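Long-range contact in Two-component system sensor histidine kinase (Bacteroides thetaiotaomicron, PDB 3OTT), which is probably a membrane-bound sensor kinase passing phosphate from ATP to a protein histidine, its extracellular propeller and sandwich part apparently sensing saccharides: residues Ile223-Glu227 / Tyr256-Thr260. Sequence-based numbering, arbitrary orientation.
Sequences IKQTE and YHNDT
Lys-224 and Asp-259 meet head-on in a salt bridge, NZ lying 2.9 Å from OD2 on the syn side of the carboxylate, 19° out of its plane. A second, weak bond runs from the same NZ to OD1. The hydroxyl of Tyr-256 adds a hydrogen bond on the anti side of OD2, with OH to OD2 at 2.8 Å, so this oxygen takes two donors and the carboxylate is held in place at the surface.

These residues join neighbouring blades of a beta-propeller: 223-227 belongs to the outermost strand of one four-stranded antiparallel blade, where a classic beta bulge sets Thr-226 and Glu-227 against Leu-213, and 256-260 runs from the end of the next blade's third strand into the loop before its last.

Nonpolar packing falls to Thr-226: chi1 of -48° turns its methyl CG2 to Tyr-256 CE2, 3.6 Å away, and leaves OG1 hydrogen-bonded to Gln-215 OE1. Trp-206 packs edge-to-face with the same ring. Were Tyr-256 replaced by an alanine, the Thr-226 methyl would probably lose its packing partner and Asp-259 OD2 one donor.

A polar oxygen, Glu-227 OE2, lies at the ring edge, 3.5 Å from Tyr-256 CD2, carboxylate and ring planes 62° apart.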
loop_
_atom_site.group_PDB
_atom_site.type_symbol
_atom_site.label_atom_id
_atom_site.label_comp_id
_atom_site.label_asym_id
_atom_site.label_seq_id
_atom_site.Cartn_x
_atom_site.Cartn_y
_atom_site.Cartn_z
ATOM N N ILE B 223 27.759 15.078 8.424
ATOM C CA ILE B 223 27.091 15.933 9.386
ATOM C C ILE B 223 27.346 17.388 8.937
ATOM O O ILE B 223 28.482 17.846 8.805
ATOM C CB ILE B 223 27.574 15.730 10.837
ATOM C CG1 ILE B 223 27.250 14.295 11.314
ATOM C CG2 ILE B 223 26.706 16.618 11.801
ATOM C CD1 ILE B 223 28.150 13.782 12.540
ATOM N N LYS B 224 26.273 18.101 8.688
ATOM C CA LYS B 224 26.342 19.417 8.099
ATOM C C LYS B 224 25.819 20.418 9.130
ATOM O O LYS B 224 24.803 20.187 9.774
ATOM C CB LYS B 224 25.481 19.427 6.859
ATOM C CG LYS B 224 25.728 20.573 5.949
ATOM C CD LYS B 224 24.760 20.550 4.745
ATOM C CE LYS B 224 24.392 21.998 4.383
ATOM N NZ LYS B 224 23.248 22.113 3.431
ATOM N N GLN B 225 26.561 21.502 9.306
ATOM C CA GLN B 225 26.141 22.637 10.122
ATOM C C GLN B 225 25.340 23.531 9.207
ATOM O O GLN B 225 25.900 24.435 8.568
ATOM C CB GLN B 225 27.361 23.392 10.612
ATOM C CG GLN B 225 27.467 23.591 12.062
ATOM C CD GLN B 225 28.686 24.448 12.376
ATOM O OE1 GLN B 225 28.737 25.648 12.014
ATOM N NE2 GLN B 225 29.708 23.824 12.985
ATOM N N THR B 226 24.047 23.259 9.114
ATOM C CA THR B 226 23.170 23.983 8.216
ATOM C C THR B 226 22.876 25.442 8.616
ATOM O O THR B 226 22.747 26.289 7.743
ATOM C CB THR B 226 21.831 23.249 8.056
ATOM O OG1 THR B 226 22.085 21.856 7.788
ATOM C CG2 THR B 226 20.993 23.892 6.942
ATOM N N GLU B 227 22.724 25.726 9.908
ATOM C CA GLU B 227 22.511 27.093 10.364
ATOM C C GLU B 227 23.228 27.272 11.719
ATOM O O GLU B 227 23.393 26.317 12.469
ATOM C CB GLU B 227 21.019 27.402 10.552
ATOM C CG GLU B 227 20.126 27.121 9.364
ATOM C CD GLU B 227 20.437 28.020 8.150
ATOM O OE1 GLU B 227 21.015 29.128 8.324
ATOM O OE2 GLU B 227 20.107 27.604 7.012
ATOM N N TYR B 256 13.291 26.836 6.088
ATOM C CA TYR B 256 14.442 26.474 5.239
ATOM C C TYR B 256 13.950 25.750 3.991
ATOM O O TYR B 256 13.167 24.751 4.058
ATOM C CB TYR B 256 15.409 25.564 6.067
ATOM C CG TYR B 256 16.570 24.993 5.234
ATOM C CD1 TYR B 256 16.402 23.831 4.527
ATOM C CD2 TYR B 256 17.821 25.690 5.110
ATOM C CE1 TYR B 256 17.441 23.283 3.737
ATOM C CE2 TYR B 256 18.841 25.172 4.299
ATOM C CZ TYR B 256 18.630 23.956 3.627
ATOM O OH TYR B 256 19.561 23.388 2.840
ATOM N N HIS B 257 14.435 26.187 2.850
ATOM C CA HIS B 257 14.039 25.567 1.604
ATOM C C HIS B 257 15.263 24.880 1.016
ATOM O O HIS B 257 15.287 23.646 0.974
ATOM C CB HIS B 257 13.361 26.574 0.648
ATOM C CG HIS B 257 13.161 26.047 -0.748
ATOM N ND1 HIS B 257 12.281 25.017 -1.051
ATOM C CD2 HIS B 257 13.719 26.421 -1.923
ATOM C CE1 HIS B 257 12.324 24.766 -2.348
ATOM N NE2 HIS B 257 13.177 25.612 -2.901
ATOM N N ASN B 258 16.283 25.651 0.613
ATOM C CA ASN B 258 17.606 25.082 0.288
ATOM C C ASN B 258 18.753 26.070 0.673
ATOM O O ASN B 258 18.467 27.168 1.195
ATOM C CB ASN B 258 17.701 24.561 -1.185
ATOM C CG ASN B 258 17.471 25.651 -2.205
ATOM O OD1 ASN B 258 17.744 26.826 -1.938
ATOM N ND2 ASN B 258 16.937 25.285 -3.379
ATOM N N ASP B 259 20.007 25.698 0.430
ATOM C CA ASP B 259 21.147 26.591 0.758
ATOM C C ASP B 259 21.154 27.887 -0.017
ATOM O O ASP B 259 21.716 28.873 0.479
ATOM C CB ASP B 259 22.530 25.934 0.514
ATOM C CG ASP B 259 22.905 24.924 1.596
ATOM O OD1 ASP B 259 24.085 24.514 1.678
ATOM O OD2 ASP B 259 22.039 24.540 2.391
ATOM N N THR B 260 20.550 27.918 -1.203
ATOM C CA THR B 260 20.686 29.109 -2.032
ATOM C C THR B 260 19.522 30.031 -1.820
ATOM O O THR B 260 19.478 31.112 -2.377
ATOM C CB THR B 260 20.825 28.802 -3.568
ATOM O OG1 THR B 260 19.827 27.874 -3.973
ATOM C CG2 THR B 260 22.214 28.206 -3.899
#